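Local coordinates for pyrethroid hydrolase (Sphingobium faniae, PDB 5Y5R) that catalyses the hydrolysis of pyrethroid insecticides, splitting the ester bond to release a cyclopropanecarboxylic acid and the alcohol, at the 8NL site. Sequence-based numbering; all coordinates share one arbitrary frame.

The 8NL site. Residues 12-14, 78-79, 104, 116, 125, 128-129, 132, 143, 151, 155, 170, 179, 204-205, 230. With 8NL ((2-methyl-3-phenyl-phenyl)methyl (1~{S})-3-[(~{E})-2-chloranyl-3,3,3-tris(fluoranyl)prop-1-enyl]-2,2-dimethyl-cyclopropane-1-carboxylate), chain B.
One face of the Phe155 ring lies over the biphenyl of 8NL, the pyrethroid ester bifenthrin, with ligand C12 offset toward the rim and the terminal phenyl turned 60° to it, edge-to-face. Phe170 meets the same phenyl nearly at right angles (84°), its CD1 3.9 Å from ligand C8. The Phe179 ring carries Leu79 CD1 over the centre of one face and points its edge at F1 of the trifluoromethyl group. Val204 CB covers one face of the His230 imidazole, whose edge faces the benzylic C13. CG of Phe155 lies anti to the carbonyl carbon, turning the ring over both aryl groups; CB, set by helix 148-155, is 3.6 Å from ligand C5. An alanine here, without the ring and its edge-to-face contact, would probably hold the biphenyl less firmly. Ala143 CB touches the outer phenyl at ligand C11, 3.5 Å away. At the other end, ligand CL, the vinyl chlorine, rests 3.2 Å from Val116 CG1, and Ala128 CB lies 3.3 Å from ligand F2. Between these apolar ends, Ala12 N donates to the ester carbonyl O1 of 8NL (3.3 Å), as an oxyanion-hole amide would. His230 NE2 gives a hydrogen bond to the ester oxygen O of 8NL (3.3 Å), 21° out of the ring plane, a position consistent with passing a proton to the leaving alcohol. Ser78, the nucleophile, follows strand 71-77 at the nucleophile elbow, just before helix 80-90, and with Asp202 and His230 forms the triad of this alpha/beta hydrolase; helices 126-131 and 148-155 help enclose the almost wholly buried ligand.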
ATOM      1  N   ALA A  12      -6.306   1.809   1.871  1.00 16.10           N
ATOM      2  CA  ALA A  12      -7.762   1.930   2.015  1.00 19.38           C
ATOM      3  C   ALA A  12      -8.236   3.377   2.161  1.00 14.33           C
ATOM      4  O   ALA A  12      -7.630   4.187   2.866  1.00 17.89           O
ATOM      5  CB  ALA A  12      -8.243   1.140   3.241  1.00 17.60           C
ATOM      6  N   LEU A  13      -9.372   3.690   1.527  1.00 17.10           N
ATOM      7  CA  LEU A  13     -10.006   5.006   1.602  1.00 16.89           C
ATOM      8  C   LEU A  13      -9.175   6.144   0.996  1.00 18.97           C
ATOM      9  O   LEU A  13      -9.560   7.320   1.142  1.00 16.84           O
ATOM     10  CB  LEU A  13     -10.314   5.366   3.064  1.00 12.09           C
ATOM     11  CG  LEU A  13     -11.477   4.596   3.667  1.00 21.62           C
ATOM     12  CD1 LEU A  13     -11.591   4.892   5.146  1.00 19.34           C
ATOM     13  CD2 LEU A  13     -12.720   5.018   2.967  1.00 18.19           C
ATOM     14  N   ASN A  14      -8.072   5.848   0.310  1.00 20.38           N
ATOM     15  CA  ASN A  14      -7.192   6.872  -0.246  1.00 15.46           C
ATOM     16  C   ASN A  14      -7.271   6.902  -1.777  1.00 20.07           C
ATOM     17  O   ASN A  14      -7.905   6.060  -2.418  1.00 20.43           O
ATOM     18  CB  ASN A  14      -5.739   6.648   0.227  1.00 17.63           C
ATOM     19  CG  ASN A  14      -5.469   7.221   1.596  1.00 21.21           C
ATOM     20  OD1 ASN A  14      -6.057   6.793   2.622  1.00 22.34           O
ATOM     21  ND2 ASN A  14      -4.601   8.219   1.640  1.00 19.35           N
ATOM     22  N   SER A  78       0.080   0.340   3.192  1.00 21.19           N
ATOM     23  CA  SER A  78      -0.893  -0.317   4.066  1.00 20.26           C
ATOM     24  C   SER A  78      -1.633  -1.396   3.280  1.00 23.61           C
ATOM     25  O   SER A  78      -1.009  -2.329   2.766  1.00 23.05           O
ATOM     26  CB  SER A  78      -1.883   0.675   4.665  1.00 26.86           C
ATOM     27  OG  SER A  78      -2.835   1.094   3.702  1.00 32.90           O
ATOM     28  N   LEU A  79      -2.952  -1.237   3.106  1.00 12.85           N
ATOM     29  CA  LEU A  79      -3.716  -2.230   2.361  1.00 19.70           C
ATOM     30  C   LEU A  79      -3.228  -2.369   0.927  1.00 18.81           C
ATOM     31  O   LEU A  79      -3.498  -3.390   0.283  1.00 21.00           O
ATOM     32  CB  LEU A  79      -5.219  -1.858   2.377  1.00 20.96           C
ATOM     33  CG  LEU A  79      -6.181  -2.771   1.620  1.00 20.54           C
ATOM     34  CD1 LEU A  79      -6.559  -4.002   2.483  1.00 18.34           C
ATOM     35  CD2 LEU A  79      -7.423  -2.002   1.228  1.00 19.11           C
ATOM     36  N   VAL A 104       0.503  -4.252   4.072  1.00 24.88           N
ATOM     37  CA  VAL A 104       0.100  -5.630   4.341  1.00 20.35           C
ATOM     38  C   VAL A 104       0.984  -6.531   3.482  1.00 16.12           C
ATOM     39  O   VAL A 104       0.898  -6.524   2.251  1.00 17.60           O
ATOM     40  CB  VAL A 104      -1.397  -5.846   4.053  1.00 17.46           C
ATOM     41  CG1 VAL A 104      -1.791  -7.279   4.341  1.00 21.06           C
ATOM     42  CG2 VAL A 104      -2.233  -4.916   4.886  1.00 27.43           C
ATOM     43  N   VAL A 116      -5.150  -7.981  10.542  1.00 20.02           N
ATOM     44  CA  VAL A 116      -6.031  -6.899  10.978  1.00 22.46           C
ATOM     45  C   VAL A 116      -6.875  -7.323  12.160  1.00 19.86           C
ATOM     46  O   VAL A 116      -7.113  -6.542  13.087  1.00 21.90           O
ATOM     47  CB  VAL A 116      -6.902  -6.460   9.791  1.00 19.40           C
ATOM     48  CG1 VAL A 116      -8.091  -5.648  10.261  1.00 24.49           C
ATOM     49  CG2 VAL A 116      -6.033  -5.672   8.786  1.00 18.66           C
ATOM     50  N   THR A 125      -4.971  -4.792  14.194  1.00 19.52           N
ATOM     51  CA  THR A 125      -4.982  -3.345  14.034  1.00 19.68           C
ATOM     52  C   THR A 125      -6.238  -2.784  14.697  1.00 20.41           C
ATOM     53  O   THR A 125      -7.137  -2.278  14.009  1.00 16.42           O
ATOM     54  CB  THR A 125      -4.919  -2.967  12.560  1.00 17.06           C
ATOM     55  OG1 THR A 125      -6.002  -3.591  11.872  1.00 18.15           O
ATOM     56  CG2 THR A 125      -3.610  -3.429  11.929  1.00 20.27           C
ATOM     57  N   ALA A 128      -7.614   0.823  13.866  1.00 19.73           N
ATOM     58  CA  ALA A 128      -8.351   0.960  12.609  1.00 22.85           C
ATOM     59  C   ALA A 128      -9.741   0.349  12.705  1.00 23.96           C
ATOM     60  O   ALA A 128     -10.712   0.942  12.229  1.00 26.73           O
ATOM     61  CB  ALA A 128      -7.573   0.338  11.456  1.00 27.06           C
ATOM     62  N   LEU A 129      -9.864  -0.857  13.272  1.00 19.74           N
ATOM     63  CA  LEU A 129     -11.191  -1.465  13.359  1.00 22.35           C
ATOM     64  C   LEU A 129     -12.129  -0.633  14.221  1.00 22.84           C
ATOM     65  O   LEU A 129     -13.355  -0.687  14.037  1.00 22.42           O
ATOM     66  CB  LEU A 129     -11.126  -2.899  13.898  1.00 20.02           C
ATOM     67  CG  LEU A 129     -10.303  -3.918  13.122  1.00 24.23           C
ATOM     68  CD1 LEU A 129     -10.306  -5.264  13.833  1.00 24.56           C
ATOM     69  CD2 LEU A 129     -10.826  -4.067  11.713  1.00 26.94           C
ATOM     70  N   ILE A 132     -12.912   2.654  11.630  1.00 23.73           N
ATOM     71  CA  ILE A 132     -13.393   2.313  10.304  1.00 18.73           C
ATOM     72  C   ILE A 132     -14.438   1.230  10.490  1.00 26.07           C
ATOM     73  O   ILE A 132     -14.136   0.159  11.034  1.00 26.75           O
ATOM     74  CB  ILE A 132     -12.254   1.822   9.404  1.00 22.01           C
ATOM     75  CG1 ILE A 132     -11.119   2.858   9.338  1.00 23.82           C
ATOM     76  CG2 ILE A 132     -12.790   1.431   8.050  1.00 22.60           C
ATOM     77  CD1 ILE A 132     -11.456   4.146   8.614  1.00 22.34           C
ATOM     78  N   ALA A 143     -15.129   5.505   7.392  1.00 16.30           N
ATOM     79  CA  ALA A 143     -14.602   6.074   8.632  1.00 14.88           C
ATOM     80  C   ALA A 143     -15.717   6.568   9.551  1.00 22.00           C
ATOM     81  O   ALA A 143     -16.828   6.912   9.122  1.00 19.84           O
ATOM     82  CB  ALA A 143     -13.625   7.214   8.341  1.00 21.65           C
ATOM     83  N   LEU A 151      -9.692  10.640  14.162  1.00 15.17           N
ATOM     84  CA  LEU A 151      -9.328  10.167  12.834  1.00 11.58           C
ATOM     85  C   LEU A 151      -8.055  10.826  12.361  1.00 19.73           C
ATOM     86  O   LEU A 151      -7.196  10.168  11.760  1.00 21.25           O
ATOM     87  CB  LEU A 151     -10.438  10.442  11.814  1.00 19.13           C
ATOM     88  CG  LEU A 151     -11.731   9.657  11.898  1.00 22.40           C
ATOM     89  CD1 LEU A 151     -12.770  10.242  10.919  1.00 14.47           C
ATOM     90  CD2 LEU A 151     -11.435   8.184  11.600  1.00 23.05           C
ATOM     91  N   PHE A 155      -4.662   8.537  11.830  1.00 19.39           N
ATOM     92  CA  PHE A 155      -4.290   8.266  10.449  1.00 16.36           C
ATOM     93  C   PHE A 155      -3.518   9.381   9.749  1.00 20.48           C
ATOM     94  O   PHE A 155      -2.780   9.073   8.816  1.00 17.01           O
ATOM     95  CB  PHE A 155      -5.539   7.991   9.619  1.00 22.53           C
ATOM     96  CG  PHE A 155      -6.232   6.706   9.950  1.00 22.06           C
ATOM     97  CD1 PHE A 155      -5.835   5.524   9.353  1.00 20.57           C
ATOM     98  CD2 PHE A 155      -7.314   6.689  10.843  1.00 25.92           C
ATOM     99  CE1 PHE A 155      -6.500   4.347   9.606  1.00 21.22           C
ATOM    100  CE2 PHE A 155      -7.970   5.492  11.133  1.00 22.27           C
ATOM    101  CZ  PHE A 155      -7.560   4.322  10.499  1.00 19.32           C
ATOM    102  N   PHE A 170      -8.731  11.372  -0.651  1.00 18.99           N
ATOM    103  CA  PHE A 170      -9.587  10.401   0.033  1.00 21.46           C
ATOM    104  C   PHE A 170     -10.840  10.056  -0.761  1.00 23.05           C
ATOM    105  O   PHE A 170     -11.313  10.840  -1.585  1.00 21.47           O
ATOM    106  CB  PHE A 170     -10.002  10.942   1.397  1.00 16.45           C
ATOM    107  CG  PHE A 170      -8.848  11.429   2.225  1.00 18.51           C
ATOM    108  CD1 PHE A 170      -7.756  10.588   2.464  1.00 20.79           C
ATOM    109  CD2 PHE A 170      -8.849  12.693   2.774  1.00 20.12           C
ATOM    110  CE1 PHE A 170      -6.685  11.011   3.219  1.00 17.20           C
ATOM    111  CE2 PHE A 170      -7.780  13.131   3.552  1.00 23.19           C
ATOM    112  CZ  PHE A 170      -6.694  12.278   3.779  1.00 21.60           C
ATOM    113  N   PHE A 179      -9.364  -7.105   1.431  1.00 23.63           N
ATOM    114  CA  PHE A 179      -9.156  -7.656   2.761  1.00 26.24           C
ATOM    115  C   PHE A 179      -9.301  -9.163   2.775  1.00 25.83           C
ATOM    116  O   PHE A 179      -8.710  -9.830   3.637  1.00 20.67           O
ATOM    117  CB  PHE A 179     -10.116  -7.033   3.768  1.00 23.60           C
ATOM    118  CG  PHE A 179      -9.713  -5.676   4.203  1.00 26.70           C
ATOM    119  CD1 PHE A 179      -8.816  -5.510   5.246  1.00 28.71           C
ATOM    120  CD2 PHE A 179     -10.199  -4.558   3.551  1.00 25.49           C
ATOM    121  CE1 PHE A 179      -8.440  -4.240   5.649  1.00 32.71           C
ATOM    122  CE2 PHE A 179      -9.819  -3.298   3.938  1.00 28.18           C
ATOM    123  CZ  PHE A 179      -8.951  -3.129   4.980  1.00 31.65           C
ATOM    124  N   VAL A 204      -1.703   2.758  13.604  1.00 19.75           N
ATOM    125  CA  VAL A 204      -2.672   2.000  12.818  1.00 21.44           C
ATOM    126  C   VAL A 204      -2.186   0.566  12.669  1.00 24.60           C
ATOM    127  O   VAL A 204      -2.803  -0.389  13.162  1.00 15.77           O
ATOM    128  CB  VAL A 204      -2.844   2.671  11.443  1.00 24.48           C
ATOM    129  CG1 VAL A 204      -3.733   1.868  10.500  1.00 23.86           C
ATOM    130  CG2 VAL A 204      -3.332   4.093  11.611  1.00 20.89           C
ATOM    131  N   LEU A 205      -1.000   0.418  12.098  1.00 18.16           N
ATOM    132  CA  LEU A 205      -0.346  -0.866  11.925  1.00 20.32           C
ATOM    133  C   LEU A 205       0.913  -0.871  12.791  1.00 17.83           C
ATOM    134  O   LEU A 205       1.947  -0.318  12.383  1.00 18.31           O
ATOM    135  CB  LEU A 205       0.001  -1.086  10.458  1.00 21.05           C
ATOM    136  CG  LEU A 205       0.733  -2.380  10.135  1.00 20.17           C
ATOM    137  CD1 LEU A 205      -0.190  -3.510  10.380  1.00 15.48           C
ATOM    138  CD2 LEU A 205       1.150  -2.344   8.706  1.00 18.49           C
ATOM    139  N   HIS A 230       1.803   6.744  10.505  1.00 22.75           N
ATOM    140  CA  HIS A 230       1.148   5.946   9.468  1.00 18.93           C
ATOM    141  C   HIS A 230       1.469   6.388   8.037  1.00 20.88           C
ATOM    142  O   HIS A 230       1.408   5.571   7.114  1.00 18.70           O
ATOM    143  CB  HIS A 230      -0.379   5.967   9.658  1.00 21.85           C
ATOM    144  CG  HIS A 230      -1.081   4.948   8.814  1.00 20.50           C
ATOM    145  ND1 HIS A 230      -0.669   3.632   8.754  1.00 18.53           N
ATOM    146  CD2 HIS A 230      -2.086   5.066   7.917  1.00 22.20           C
ATOM    147  CE1 HIS A 230      -1.430   2.972   7.903  1.00 18.82           C
ATOM    148  NE2 HIS A 230      -2.285   3.821   7.365  1.00 21.18           N
TER
HETATM  149  C   8NL B 301      -7.875   4.976   5.950  1.00 19.02           C
HETATM  150  C8  8NL B 301      -9.033   8.858   5.724  1.00 19.77           C
HETATM  151  C9  8NL B 301     -10.266   9.449   5.981  1.00 20.80           C
HETATM  152  C10 8NL B 301     -10.954   9.153   7.150  1.00 20.64           C
HETATM  153  C11 8NL B 301     -10.351   8.257   8.029  1.00 26.29           C
HETATM  154  C12 8NL B 301      -9.111   7.679   7.755  1.00 16.22           C
HETATM  155  C13 8NL B 301      -5.051   4.172   5.150  1.00 20.51           C
HETATM  156  O   8NL B 301      -5.241   3.113   6.119  1.00 26.62           O
HETATM  157 CL   8NL B 301      -7.903  -2.451   9.728  1.00 67.16          CL
HETATM  158  C21 8NL B 301      -7.339  -1.385   8.439  1.00 36.44           C
HETATM  159  C22 8NL B 301      -8.343  -0.433   7.832  1.00 35.78           C
HETATM  160  F2  8NL B 301      -8.074   0.783   8.275  1.00 35.82           F
HETATM  161  F1  8NL B 301      -8.341  -0.445   6.513  1.00 42.35           F
HETATM  162  F   8NL B 301      -9.536  -0.808   8.242  1.00 31.88           F
HETATM  163  C20 8NL B 301      -6.057  -1.406   8.074  1.00 29.03           C
HETATM  164  C16 8NL B 301      -5.541  -0.532   6.952  1.00 32.58           C
HETATM  165  C17 8NL B 301      -4.019  -0.570   7.053  1.00 26.84           C
HETATM  166  C18 8NL B 301      -3.947  -1.535   5.878  1.00 31.23           C
HETATM  167  C19 8NL B 301      -3.505  -1.144   8.383  1.00 27.14           C
HETATM  168  C15 8NL B 301      -4.787   0.780   7.150  1.00 32.19           C
HETATM  169  C14 8NL B 301      -4.949   1.665   5.910  1.00 26.42           C
HETATM  170  O1  8NL B 301      -4.903   1.168   4.783  1.00 24.06           O
HETATM  171  C2  8NL B 301      -5.496   5.596   5.520  1.00 21.85           C
HETATM  172  C3  8NL B 301      -4.512   6.574   5.445  1.00 21.87           C
HETATM  173  C4  8NL B 301      -4.771   7.910   5.750  1.00 17.32           C
HETATM  174  C5  8NL B 301      -6.057   8.307   6.102  1.00 20.19           C
HETATM  175  C6  8NL B 301      -7.083   7.375   6.196  1.00 21.04           C
HETATM  176  C1  8NL B 301      -6.801   6.013   5.890  1.00 20.50           C
HETATM  177  C7  8NL B 301      -8.434   7.954   6.584  1.00 18.30           C